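Local coordinates for protein alpha-14 giardin (Giardia lamblia, PDB 3CHJ) that binds calcium and, in a calcium-dependent way, phospholipids, as an annexin that may link the lipid bilayer to the underlying axoneme, at residues Leu171-Ile176 with Lys206-Lys211; Ala199-Leu204 with Leu235-Leu240; Ser216-Val221 with Ala247-Asn252; Ser187-Ile192 with Glu222-Gly227; Cys139-Met144 with Leu148-Ala153. All blocks are in the same frame, centred on the assembly; numbering follows the deposited sequence.

Contact 1: residues Leu171-Ile176 with Lys206-Lys211; sequences LVRKAI and KMYSAK. With CA (calcium ion), chain B.
A single tyrosine bridges two steeply inclined helices in this annexin helix-helix contact, where the end of helix 162-177 faces the end of helix 198-211. The axes of 171-176 and 206-211 stay 11.8 Å apart and cross at -71°, and the interval is filled by the Tyr208 side chain. With its CG anti to the backbone N (chi1 -174°), Tyr208 carries its phenol across to the side chains of Val172, Arg173 and Ile176. Arg173 NH1 donates to Tyr208 OH at 3.0 Å, and the oxygen lies in the guanidinium plane, at its edge. The two side chains cross at about a right angle. Ile176 comes from the opposite direction, its CD1 lying 3.8 Å from Tyr208 CE1 and 3.5 Å from Tyr208 OH, while Val172 CG1 makes a looser contact with Tyr208 CD1 at 4.3 Å. The guanidinium also forms salt bridges with Asp215 and Glu177, and Leu217 of helix 217-224 packs on both Ile176 and Tyr208. On the same helical turn Ala175 O binds the calcium ion at 2.3 Å, with Thr178, Gly180, Glu185 and Glu224 completing the protein ligands. The phenol is thus apolar along its ring and polar at its end: its oxygen accepts from an arginine whose charge is probably offset by Asp215 and Glu177, which probably fixes the guanidinium's rotation near the metal-binding turn.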
# COMPACT_ATOMS: atom_id res chain seq x y z
N LEU A 171 12.70 24.19 -10.64
CA LEU A 171 11.28 24.19 -11.00
C LEU A 171 10.35 23.81 -9.84
O LEU A 171 9.32 24.46 -9.62
CB LEU A 171 11.05 23.26 -12.20
CG LEU A 171 11.63 23.80 -13.52
CD1 LEU A 171 11.64 22.70 -14.56
CD2 LEU A 171 10.84 25.01 -14.00
N VAL A 172 10.74 22.79 -9.08
CA VAL A 172 9.89 22.39 -7.95
C VAL A 172 9.92 23.40 -6.79
O VAL A 172 8.90 23.63 -6.14
CB VAL A 172 10.12 20.93 -7.49
CG1 VAL A 172 11.34 20.76 -6.55
CG2 VAL A 172 8.83 20.41 -6.83
N ARG A 173 11.08 24.02 -6.58
CA ARG A 173 11.15 25.12 -5.62
C ARG A 173 10.23 26.27 -6.02
O ARG A 173 9.50 26.81 -5.19
CB ARG A 173 12.59 25.63 -5.46
CG ARG A 173 12.70 26.85 -4.57
CD ARG A 173 12.38 26.51 -3.11
NE ARG A 173 12.85 27.57 -2.20
CZ ARG A 173 12.98 27.43 -0.88
NH1 ARG A 173 12.66 26.29 -0.28
NH2 ARG A 173 13.42 28.44 -0.14
N LYS A 174 10.25 26.64 -7.30
CA LYS A 174 9.34 27.66 -7.82
C LYS A 174 7.88 27.31 -7.53
O LYS A 174 7.11 28.12 -7.02
CB LYS A 174 9.58 27.87 -9.32
CG LYS A 174 8.79 29.00 -9.97
CD LYS A 174 7.43 28.53 -10.48
CE LYS A 174 6.52 29.69 -10.85
NZ LYS A 174 5.20 29.23 -11.38
N ALA A 175 7.52 26.06 -7.81
CA ALA A 175 6.17 25.57 -7.56
C ALA A 175 5.81 25.62 -6.07
O ALA A 175 4.70 26.00 -5.71
CB ALA A 175 6.04 24.15 -8.11
N ILE A 176 6.74 25.24 -5.21
CA ILE A 176 6.52 25.24 -3.77
C ILE A 176 6.30 26.67 -3.24
O ILE A 176 5.51 26.91 -2.32
CB ILE A 176 7.68 24.53 -3.06
CG1 ILE A 176 7.54 23.01 -3.28
CG2 ILE A 176 7.73 24.89 -1.57
CD1 ILE A 176 8.78 22.19 -2.89
N LYS A 206 17.56 15.09 -1.17
CA LYS A 206 18.77 15.56 -0.47
C LYS A 206 19.32 16.86 -1.07
O LYS A 206 19.76 17.75 -0.33
CB LYS A 206 19.84 14.47 -0.46
CG LYS A 206 19.43 13.21 0.28
CD LYS A 206 20.47 12.11 0.12
CE LYS A 206 19.97 10.79 0.71
NZ LYS A 206 19.98 10.84 2.19
N MET A 207 19.26 16.97 -2.39
CA MET A 207 19.65 18.20 -3.09
C MET A 207 18.82 19.40 -2.67
O MET A 207 19.34 20.52 -2.60
CB MET A 207 19.56 18.03 -4.61
CG MET A 207 20.60 17.09 -5.19
SD MET A 207 20.29 16.69 -6.92
CE MET A 207 20.31 18.28 -7.74
N TYR A 208 17.53 19.19 -2.41
CA TYR A 208 16.63 20.26 -2.03
C TYR A 208 17.06 20.80 -0.67
O TYR A 208 17.22 22.01 -0.50
CB TYR A 208 15.18 19.72 -2.03
CG TYR A 208 14.14 20.79 -1.78
CD1 TYR A 208 13.49 21.43 -2.83
CD2 TYR A 208 13.82 21.18 -0.48
CE1 TYR A 208 12.52 22.42 -2.60
CE2 TYR A 208 12.88 22.15 -0.23
CZ TYR A 208 12.23 22.79 -1.29
OH TYR A 208 11.28 23.76 -1.05
N SER A 209 17.27 19.90 0.29
CA SER A 209 17.77 20.30 1.60
C SER A 209 19.13 20.99 1.48
O SER A 209 19.39 21.98 2.16
CB SER A 209 17.86 19.08 2.52
OG SER A 209 18.09 19.50 3.86
N ALA A 210 19.98 20.48 0.59
CA ALA A 210 21.35 21.00 0.42
C ALA A 210 21.33 22.42 -0.14
O ALA A 210 22.10 23.28 0.30
CB ALA A 210 22.14 20.09 -0.48
N LYS A 211 20.43 22.67 -1.09
CA LYS A 211 20.38 23.95 -1.80
C LYS A 211 19.59 25.03 -1.06
O LYS A 211 19.94 26.21 -1.16
CB LYS A 211 19.82 23.75 -3.22
CG LYS A 211 19.90 25.00 -4.10
CD LYS A 211 19.34 24.73 -5.49
CE LYS A 211 19.37 25.98 -6.36
NZ LYS A 211 20.78 26.32 -6.77
CA CA B . 2.57 26.47 -6.31

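Contact 2: residues Ala199-Leu204 with Leu235-Leu240; sequences ADFRQL and LAHDFL
Asp238 OD1 is gripped twice: His237 ND1 donates to it at 2.9 Å, meeting the anti side of the carboxylate, and Arg218 NE from helix 217-224 forms a salt bridge to the same oxygen. The other imidazole nitrogen, His237 NE2, is hydrogen-bonded to His205 ND1, so both nitrogens have partners and the ring's rotation is fixed. Across the contact this ring meets Phe201 in an offset edge-to-face pair, the edge of Phe201 directed at the face of His237, with planes 78° apart. Phe201 CE2 comes to 3.5 Å from His237 CD2. One face of the phenyl ring is covered by Leu240: its CD1 sits 4.0 Å from the ring centroid in a CH-pi contact, while Leu240 CB touches Phe201 CD2 at 3.5 Å. Leu240 reaches this place with CG anti to the carbonyl carbon (chi1 -68°), which carries CD1 over the ring. Beside them the aliphatic part of Arg202 passes the backbone, CG lying 4.0 Å from Leu240 O, while its NH1 is hydrogen-bonded to Tyr241 O. Phe193 and Ile192 of helix 186-195 also pack against Phe201. The axes of 199-204 and 235-240 approach to 9.8 Å and cross at -107°, so Phe201 is the buried link where helices 198-211 and 227-241 pack nearly perpendicular to each other within the annexin helical fold.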
# COMPACT_ATOMS: atom_id res chain seq x y z
N ALA A 199 16.21 6.15 -6.85
CA ALA A 199 17.55 6.72 -6.64
C ALA A 199 17.57 8.20 -6.96
O ALA A 199 18.12 9.01 -6.18
CB ALA A 199 18.57 5.97 -7.49
N ASP A 200 16.98 8.58 -8.09
CA ASP A 200 16.90 10.00 -8.46
C ASP A 200 16.03 10.83 -7.51
O ASP A 200 16.35 11.99 -7.24
CB ASP A 200 16.45 10.18 -9.90
CG ASP A 200 17.50 9.73 -10.90
OD1 ASP A 200 18.68 9.60 -10.48
OD2 ASP A 200 17.15 9.52 -12.09
N PHE A 201 14.93 10.25 -7.04
CA PHE A 201 14.06 10.97 -6.12
C PHE A 201 14.77 11.20 -4.77
O PHE A 201 14.68 12.31 -4.19
CB PHE A 201 12.72 10.25 -5.92
CG PHE A 201 11.73 11.09 -5.19
CD1 PHE A 201 10.96 12.02 -5.88
CD2 PHE A 201 11.63 11.01 -3.80
CE1 PHE A 201 10.03 12.83 -5.20
CE2 PHE A 201 10.73 11.82 -3.10
CZ PHE A 201 9.93 12.73 -3.81
N ARG A 202 15.48 10.18 -4.30
CA ARG A 202 16.26 10.31 -3.07
C ARG A 202 17.32 11.41 -3.24
O ARG A 202 17.46 12.26 -2.37
CB ARG A 202 16.87 8.98 -2.64
CG ARG A 202 15.82 8.02 -2.07
CD ARG A 202 16.40 6.66 -1.73
NE ARG A 202 17.58 6.76 -0.86
CZ ARG A 202 17.54 6.97 0.46
NH1 ARG A 202 16.38 7.13 1.09
NH2 ARG A 202 18.67 7.04 1.15
N GLN A 203 17.97 11.42 -4.40
CA GLN A 203 18.98 12.44 -4.68
C GLN A 203 18.34 13.82 -4.66
O GLN A 203 18.84 14.74 -4.00
CB GLN A 203 19.69 12.15 -6.01
CG GLN A 203 20.87 13.04 -6.32
CD GLN A 203 21.54 12.69 -7.64
OE1 GLN A 203 21.47 11.56 -8.11
NE2 GLN A 203 22.17 13.69 -8.25
N LEU A 204 17.22 13.98 -5.37
CA LEU A 204 16.51 15.26 -5.42
C LEU A 204 16.10 15.75 -4.01
O LEU A 204 16.21 16.93 -3.69
CB LEU A 204 15.27 15.16 -6.33
CG LEU A 204 14.59 16.50 -6.60
CD1 LEU A 204 15.39 17.35 -7.63
CD2 LEU A 204 13.14 16.27 -7.07
N LEU A 235 2.41 10.44 0.05
CA LEU A 235 2.57 8.99 -0.05
C LEU A 235 3.61 8.64 -1.12
O LEU A 235 4.48 7.81 -0.86
CB LEU A 235 1.22 8.32 -0.32
CG LEU A 235 1.31 6.79 -0.39
CD1 LEU A 235 1.73 6.21 0.95
CD2 LEU A 235 -0.03 6.20 -0.87
N ALA A 236 3.55 9.31 -2.28
CA ALA A 236 4.51 9.09 -3.36
C ALA A 236 5.90 9.50 -2.89
O ALA A 236 6.88 8.78 -3.12
CB ALA A 236 4.14 9.88 -4.61
N HIS A 237 5.99 10.65 -2.22
CA HIS A 237 7.27 11.07 -1.63
C HIS A 237 7.87 9.96 -0.76
O HIS A 237 9.02 9.56 -0.93
CB HIS A 237 7.13 12.34 -0.78
CG HIS A 237 8.39 12.69 -0.05
ND1 HIS A 237 8.77 12.05 1.11
CD2 HIS A 237 9.38 13.57 -0.34
CE1 HIS A 237 9.94 12.52 1.50
NE2 HIS A 237 10.33 13.45 0.65
N ASP A 238 7.08 9.48 0.19
CA ASP A 238 7.55 8.52 1.16
C ASP A 238 7.88 7.18 0.51
O ASP A 238 8.88 6.54 0.87
CB ASP A 238 6.49 8.36 2.25
CG ASP A 238 6.39 9.58 3.15
OD1 ASP A 238 7.18 10.56 2.99
OD2 ASP A 238 5.53 9.58 4.05
N PHE A 239 7.05 6.74 -0.44
CA PHE A 239 7.33 5.47 -1.10
C PHE A 239 8.65 5.50 -1.85
O PHE A 239 9.45 4.58 -1.77
CB PHE A 239 6.20 5.07 -2.05
CG PHE A 239 6.55 3.87 -2.91
CD1 PHE A 239 6.63 2.61 -2.33
CD2 PHE A 239 6.80 4.02 -4.27
CE1 PHE A 239 6.98 1.48 -3.12
CE2 PHE A 239 7.14 2.90 -5.07
CZ PHE A 239 7.22 1.64 -4.47
N LEU A 240 8.89 6.58 -2.57
CA LEU A 240 10.13 6.70 -3.34
C LEU A 240 11.31 6.82 -2.37
O LEU A 240 12.34 6.17 -2.56
CB LEU A 240 10.04 7.88 -4.29
CG LEU A 240 9.02 7.68 -5.42
CD1 LEU A 240 8.74 9.00 -6.16
CD2 LEU A 240 9.49 6.58 -6.39

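Contact 3: residues Ser216-Val221 with Ala247-Asn252; sequences SLRAGV and AAFSMN
A cation-pi contact joins the two segments: the guanidinium of Arg218 stands over one face of the Phe249 ring, CZ being 4.8 Å from the ring centroid and 16° off the ring normal. Arg218 NH2 leads, coming within 3.4 Å of Phe249 CD1 and 3.6 Å of Phe249 CG, displaced from the ring centre toward the rim. The guanidinium meets the ring by its edge, because the two planes are 87° apart, so an N-H end and not the flat of the group is presented to the pi cloud. Reaching so far takes an outstretched side chain. The CA atoms of Arg218 and Phe249 are 12.5 Å apart, and Arg218 runs extended from CG to NE.

Ionic bonds hold the same guanidinium from outside the two segments. Besides the salt bridge of NE to Asp238 of helix 227-241, Arg218 pairs through NH1 with Glu222 OE2, one turn further along helix 217-224.

Capping fixes the start of the arginine's helix: Ser216 is its N-cap, its OG accepting from Ala219 N at 3.0 Å.

Packing completes the surroundings of the phenyl ring, which meets Tyr231 at a shallow interplanar angle and also touches Asp238 and Tyr287. With two carboxylates probably offsetting its charge and an aromatic face receiving NH2, the guanidinium is held in place by ionic and pi contacts together, and it ties helix 217-224 to helix 243-254 past the intervening helix 227-241.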
# COMPACT_ATOMS: atom_id res chain seq x y z
N SER A 216 12.63 21.35 3.64
CA SER A 216 12.22 19.97 3.32
C SER A 216 11.30 19.90 2.10
O SER A 216 10.33 20.66 2.03
CB SER A 216 11.51 19.35 4.52
OG SER A 216 10.67 18.29 4.11
N LEU A 217 11.59 18.98 1.18
CA LEU A 217 10.76 18.80 -0.01
C LEU A 217 9.36 18.34 0.40
O LEU A 217 8.36 18.85 -0.12
CB LEU A 217 11.42 17.80 -0.97
CG LEU A 217 10.64 17.33 -2.20
CD1 LEU A 217 10.26 18.53 -3.07
CD2 LEU A 217 11.51 16.33 -2.99
N ARG A 218 9.29 17.40 1.34
CA ARG A 218 7.98 16.95 1.83
C ARG A 218 7.18 18.07 2.50
O ARG A 218 5.97 18.13 2.36
CB ARG A 218 8.11 15.76 2.77
CG ARG A 218 6.79 14.96 2.91
CD ARG A 218 7.06 13.91 3.94
NE ARG A 218 6.06 12.86 4.09
CZ ARG A 218 4.97 12.93 4.86
NH1 ARG A 218 4.67 14.07 5.49
NH2 ARG A 218 4.18 11.86 4.97
N ALA A 219 7.85 18.96 3.24
CA ALA A 219 7.17 20.13 3.79
C ALA A 219 6.59 21.02 2.69
O ALA A 219 5.52 21.60 2.86
CB ALA A 219 8.14 20.91 4.70
N GLY A 220 7.31 21.11 1.56
CA GLY A 220 6.85 21.84 0.38
C GLY A 220 5.59 21.22 -0.22
O GLY A 220 4.70 21.92 -0.66
N VAL A 221 5.53 19.89 -0.20
CA VAL A 221 4.31 19.18 -0.64
C VAL A 221 3.13 19.58 0.22
O VAL A 221 2.04 19.86 -0.29
CB VAL A 221 4.52 17.64 -0.61
CG1 VAL A 221 3.16 16.92 -0.68
CG2 VAL A 221 5.43 17.21 -1.76
N ALA A 247 4.60 3.15 4.61
CA ALA A 247 3.70 2.24 5.31
C ALA A 247 3.29 2.87 6.65
O ALA A 247 2.12 2.86 7.01
CB ALA A 247 4.39 0.90 5.54
N ALA A 248 4.26 3.42 7.39
CA ALA A 248 3.94 4.08 8.66
C ALA A 248 2.98 5.25 8.49
O ALA A 248 2.05 5.42 9.26
CB ALA A 248 5.21 4.54 9.37
N PHE A 249 3.21 6.04 7.44
CA PHE A 249 2.33 7.17 7.13
C PHE A 249 0.92 6.68 6.83
O PHE A 249 -0.03 7.20 7.41
CB PHE A 249 2.92 7.93 5.93
CG PHE A 249 2.00 9.01 5.36
CD1 PHE A 249 1.54 10.05 6.17
CD2 PHE A 249 1.59 8.95 4.03
CE1 PHE A 249 0.69 11.04 5.64
CE2 PHE A 249 0.73 9.96 3.49
CZ PHE A 249 0.29 10.98 4.30
N SER A 250 0.80 5.71 5.93
CA SER A 250 -0.56 5.23 5.56
C SER A 250 -1.28 4.62 6.76
O SER A 250 -2.50 4.81 6.94
CB SER A 250 -0.51 4.23 4.42
OG SER A 250 0.07 4.79 3.24
N MET A 251 -0.53 3.91 7.59
CA MET A 251 -1.12 3.30 8.79
C MET A 251 -1.56 4.40 9.77
O MET A 251 -2.63 4.31 10.35
CB MET A 251 -0.15 2.33 9.47
CG MET A 251 0.10 1.04 8.65
SD MET A 251 -1.38 0.00 8.38
CE MET A 251 -1.65 -0.63 10.07
N ASN A 252 -0.75 5.44 9.93
CA ASN A 252 -1.14 6.55 10.82
C ASN A 252 -2.45 7.21 10.37
O ASN A 252 -3.34 7.48 11.19
CB ASN A 252 -0.02 7.59 10.94
CG ASN A 252 -0.38 8.72 11.90
OD1 ASN A 252 -0.40 8.54 13.13
ND2 ASN A 252 -0.67 9.89 11.35

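Contact 4: residues Ser187-Ile192 with Glu222-Gly227; sequences STWIRI and EDEFQG. With CA (calcium ion), chain B.
Glu224 and Trp189 meet beside the calcium ion. The carboxylate of Glu224 chelates the metal with both oxygens, each at 2.5 Å, and OE2 also accepts a hydrogen bond from Trp189 NE1 at 3.0 Å. That N-H arrives on the anti side of OE2, with the oxygen tilted from the indole plane. Glu224 CG, anti to the backbone N (chi1 -178°), lies 3.5 Å from Trp189 CZ2, so the aliphatic part also lies along the indole, and the bend at chi2 (79°) then turns the carboxylate toward the metal and Trp189 NE1.

In the next layer Phe225 directs its edge at the face of the indole: CZ lies 3.6 Å from Trp189 CD2, and the planes are 66° apart in an edge-to-face pair. Glu224 CG in turn lies over one face of the Phe225 ring, so the metal ligand and both aromatic rings brace one another. Phe233 stacks on Phe225 from beyond.

The three residues are buried where the end of helix 217-224 faces helix 186-195: Ala175 and Ile176 of helix 162-177 also pack against Trp189, and Met144 of helix 144-154 touches both aromatic side chains.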
# COMPACT_ATOMS: atom_id res chain seq x y z
N SER A 187 3.03 20.15 -14.77
CA SER A 187 4.02 19.28 -15.38
C SER A 187 5.21 18.96 -14.48
O SER A 187 5.69 17.84 -14.48
CB SER A 187 4.48 19.85 -16.73
OG SER A 187 5.17 21.07 -16.56
N THR A 188 5.70 19.94 -13.72
CA THR A 188 6.82 19.72 -12.80
C THR A 188 6.47 18.66 -11.74
O THR A 188 7.23 17.71 -11.49
CB THR A 188 7.18 21.03 -12.09
OG1 THR A 188 7.51 22.02 -13.09
CG2 THR A 188 8.33 20.86 -11.12
N TRP A 189 5.32 18.84 -11.12
CA TRP A 189 4.93 17.92 -10.06
C TRP A 189 4.74 16.50 -10.57
O TRP A 189 5.14 15.53 -9.92
CB TRP A 189 3.64 18.40 -9.40
CG TRP A 189 3.79 19.57 -8.46
CD1 TRP A 189 3.27 20.82 -8.62
CD2 TRP A 189 4.46 19.58 -7.18
NE1 TRP A 189 3.56 21.61 -7.53
CE2 TRP A 189 4.32 20.89 -6.65
CE3 TRP A 189 5.18 18.62 -6.46
CZ2 TRP A 189 4.86 21.24 -5.40
CZ3 TRP A 189 5.73 18.97 -5.22
CH2 TRP A 189 5.58 20.28 -4.71
N ILE A 190 4.09 16.38 -11.72
CA ILE A 190 3.83 15.05 -12.28
C ILE A 190 5.10 14.38 -12.77
O ILE A 190 5.33 13.21 -12.50
CB ILE A 190 2.73 15.10 -13.38
CG1 ILE A 190 1.44 15.70 -12.83
CG2 ILE A 190 2.49 13.70 -13.97
CD1 ILE A 190 0.82 14.95 -11.63
N ARG A 191 5.95 15.13 -13.47
CA ARG A 191 7.19 14.56 -13.96
C ARG A 191 8.03 13.99 -12.81
O ARG A 191 8.50 12.85 -12.87
CB ARG A 191 7.97 15.60 -14.77
CG ARG A 191 9.29 15.06 -15.28
CD ARG A 191 10.03 16.02 -16.22
NE ARG A 191 10.43 17.28 -15.58
CZ ARG A 191 9.76 18.42 -15.69
NH1 ARG A 191 8.67 18.49 -16.42
NH2 ARG A 191 10.20 19.50 -15.06
N ILE A 192 8.19 14.77 -11.75
CA ILE A 192 9.03 14.32 -10.65
C ILE A 192 8.39 13.13 -9.94
O ILE A 192 9.00 12.07 -9.77
CB ILE A 192 9.31 15.45 -9.66
CG1 ILE A 192 10.14 16.56 -10.35
CG2 ILE A 192 10.05 14.91 -8.45
CD1 ILE A 192 10.19 17.87 -9.56
N GLU A 222 3.37 19.65 1.54
CA GLU A 222 2.33 20.01 2.48
C GLU A 222 1.85 21.43 2.20
O GLU A 222 0.66 21.68 2.22
CB GLU A 222 2.83 19.87 3.93
CG GLU A 222 3.09 18.42 4.34
CD GLU A 222 4.27 18.20 5.30
OE1 GLU A 222 4.52 19.04 6.21
OE2 GLU A 222 4.95 17.15 5.14
N ASP A 223 2.77 22.35 1.91
CA ASP A 223 2.42 23.73 1.58
C ASP A 223 1.51 23.77 0.36
O ASP A 223 0.51 24.49 0.33
CB ASP A 223 3.65 24.59 1.29
CG ASP A 223 4.49 24.85 2.52
OD1 ASP A 223 4.04 24.58 3.65
OD2 ASP A 223 5.63 25.34 2.35
N GLU A 224 1.86 22.98 -0.65
CA GLU A 224 1.27 23.10 -1.99
C GLU A 224 -0.11 22.49 -2.13
O GLU A 224 -0.96 23.00 -2.89
CB GLU A 224 2.21 22.48 -3.04
CG GLU A 224 1.72 22.59 -4.50
CD GLU A 224 1.93 23.97 -5.14
OE1 GLU A 224 1.77 25.00 -4.45
OE2 GLU A 224 2.25 24.02 -6.34
N PHE A 225 -0.33 21.37 -1.45
CA PHE A 225 -1.50 20.56 -1.69
C PHE A 225 -2.38 20.45 -0.47
O PHE A 225 -1.93 20.67 0.64
CB PHE A 225 -1.07 19.15 -2.10
CG PHE A 225 -0.29 19.10 -3.40
CD1 PHE A 225 -0.95 19.27 -4.61
CD2 PHE A 225 1.08 18.87 -3.41
CE1 PHE A 225 -0.24 19.20 -5.84
CE2 PHE A 225 1.80 18.80 -4.62
CZ PHE A 225 1.12 18.98 -5.84
N GLN A 226 -3.64 20.09 -0.71
CA GLN A 226 -4.58 19.77 0.35
C GLN A 226 -5.39 18.53 0.00
O GLN A 226 -5.35 18.04 -1.13
CB GLN A 226 -5.51 20.97 0.65
CG GLN A 226 -6.53 21.21 -0.45
CD GLN A 226 -7.40 22.39 -0.11
OE1 GLN A 226 -6.94 23.53 -0.15
NE2 GLN A 226 -8.66 22.12 0.26
N GLY A 227 -6.15 18.01 0.97
CA GLY A 227 -7.03 16.89 0.69
C GLY A 227 -6.29 15.67 0.16
O GLY A 227 -5.15 15.41 0.56
CA CA B . 2.57 26.47 -6.31

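Contact 5: residues Cys139-Met144 with Leu148-Ala153; sequences CGDKYM and LINAVA
Asn150 ND2 reaches from helix 144-154 into the preceding turn and gives hydrogen bonds to two acceptors, Gly140 O and Asp141 OD1, each at 2.9 Å. Both oxygens lie in the amide plane of Asn150, which suits the two N-H bonds of one planar group. The bond to Asp141 OD1 is the straighter, with an N-H...O angle of 168° against 148° for the bond to Gly140 O, and it meets OD1 on the anti side. Through these two bonds Asn150 ties the connection to the helix it leads into. Asp141 has CG anti to its backbone N (chi1 -167°), which brings the carboxylate to the asparagine although its CB does not point at the helix. Asp141 thus has both a side-chain and a main-chain oxygen with donors, OD1 from Asn150 ND2 and O from Lys147 NZ, while OD2 makes a long, weak ion pair with Arg136 NH2. Met144 O accepts from Leu148 N at 2.9 Å, the ordinary helical bond of the first turn. Gly140, with positive phi, is where the chain leaves helix 131-139, and Tyr143 occupies the N-cap position of the next helix. Apolar contact is slight: Cys139 SG lies 4.0 Å from Ile149 CD1. Helix 101-108 contacts Cys139 and Ile149, helix 131-139 touches Asn150, and helices 186-195 and 227-241 cover Met144 and Leu148.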
# COMPACT_ATOMS: atom_id res chain seq x y z
N CYS A 139 -11.65 8.20 -12.34
CA CYS A 139 -11.05 9.29 -11.55
C CYS A 139 -10.99 10.62 -12.29
O CYS A 139 -10.79 11.67 -11.67
CB CYS A 139 -9.65 8.91 -11.12
SG CYS A 139 -9.60 7.51 -10.02
N GLY A 140 -11.08 10.58 -13.61
CA GLY A 140 -10.83 11.75 -14.43
C GLY A 140 -9.35 12.10 -14.46
O GLY A 140 -8.51 11.28 -14.06
N ASP A 141 -9.05 13.29 -14.94
CA ASP A 141 -7.66 13.73 -14.99
C ASP A 141 -7.56 15.21 -14.62
O ASP A 141 -6.65 15.90 -15.08
CB ASP A 141 -7.08 13.42 -16.37
CG ASP A 141 -5.56 13.54 -16.42
OD1 ASP A 141 -4.84 12.76 -15.76
OD2 ASP A 141 -5.09 14.42 -17.18
N LYS A 142 -8.47 15.68 -13.77
CA LYS A 142 -8.53 17.08 -13.33
C LYS A 142 -7.71 17.28 -12.04
O LYS A 142 -6.86 18.17 -11.95
CB LYS A 142 -9.98 17.52 -13.12
CG LYS A 142 -10.17 18.89 -12.47
CD LYS A 142 -11.65 19.23 -12.40
CE LYS A 142 -11.90 20.54 -11.65
NZ LYS A 142 -11.88 21.69 -12.59
N TYR A 143 -7.98 16.44 -11.03
CA TYR A 143 -7.29 16.58 -9.75
C TYR A 143 -5.85 16.17 -9.89
O TYR A 143 -5.53 15.26 -10.67
CB TYR A 143 -7.96 15.74 -8.65
CG TYR A 143 -9.38 16.18 -8.46
CD1 TYR A 143 -10.44 15.39 -8.90
CD2 TYR A 143 -9.65 17.43 -7.91
CE1 TYR A 143 -11.75 15.81 -8.76
CE2 TYR A 143 -10.96 17.87 -7.78
CZ TYR A 143 -11.99 17.06 -8.20
OH TYR A 143 -13.28 17.50 -8.07
N MET A 144 -4.98 16.84 -9.14
CA MET A 144 -3.56 16.47 -9.13
C MET A 144 -3.31 15.01 -8.72
O MET A 144 -2.46 14.35 -9.32
CB MET A 144 -2.74 17.44 -8.26
CG MET A 144 -2.61 18.82 -8.92
SD MET A 144 -1.69 18.80 -10.48
CE MET A 144 -0.02 18.47 -9.93
N LEU A 148 -1.59 12.25 -11.12
CA LEU A 148 -0.45 11.50 -10.62
C LEU A 148 -0.67 9.99 -10.80
O LEU A 148 0.20 9.31 -11.36
CB LEU A 148 -0.15 11.85 -9.15
CG LEU A 148 0.99 11.07 -8.52
CD1 LEU A 148 2.31 11.34 -9.24
CD2 LEU A 148 1.08 11.43 -7.07
N ILE A 149 -1.80 9.46 -10.32
CA ILE A 149 -2.01 8.01 -10.46
C ILE A 149 -2.20 7.58 -11.93
O ILE A 149 -1.80 6.49 -12.29
CB ILE A 149 -3.11 7.42 -9.56
CG1 ILE A 149 -4.51 7.93 -9.98
CG2 ILE A 149 -2.78 7.71 -8.10
CD1 ILE A 149 -5.66 7.23 -9.21
N ASN A 150 -2.80 8.44 -12.77
CA ASN A 150 -2.89 8.12 -14.20
C ASN A 150 -1.50 8.04 -14.82
O ASN A 150 -1.22 7.13 -15.65
CB ASN A 150 -3.71 9.18 -14.95
CG ASN A 150 -5.19 9.09 -14.66
OD1 ASN A 150 -5.72 8.01 -14.33
ND2 ASN A 150 -5.87 10.21 -14.77
N ALA A 151 -0.61 8.96 -14.46
CA ALA A 151 0.74 8.94 -15.01
C ALA A 151 1.48 7.67 -14.57
O ALA A 151 2.25 7.06 -15.33
CB ALA A 151 1.50 10.17 -14.58
N VAL A 152 1.31 7.31 -13.31
CA VAL A 152 1.94 6.10 -12.80
C VAL A 152 1.34 4.84 -13.45
O VAL A 152 2.08 3.92 -13.84
CB VAL A 152 1.82 6.04 -11.26
CG1 VAL A 152 2.19 4.67 -10.72
CG2 VAL A 152 2.68 7.14 -10.65
N ALA A 153 0.01 4.81 -13.58
CA ALA A 153 -0.66 3.64 -14.14
C ALA A 153 -0.21 3.31 -15.56
O ALA A 153 -0.17 2.14 -15.91
CB ALA A 153 -2.19 3.79 -14.08

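In the fold
Contact 5 comes first along the chain and closes before the others open; its centre is 12 Å from that of contact 4, which it touches through Met144-Trp189 and Ala151-Ile190. Contacts 1, 2 and 4 alternate in their segments, as do contacts 2, 3 and 4, so the helices from 162-177 to 243-254 are interlocked; contact 1 closes before contact 3 opens. Contacts 1 and 2 share helix 198-211, with centres 13 Å apart, and contacts 3 and 4 share helix 217-224, also 13 Å apart. Contacts 1 and 4 supply ligands to one calcium ion from helices 162-177 and 217-224. Through Arg218 and Asp238, contact 3 is joined to contact 2, connecting the metal-binding bundle with helix 243-254.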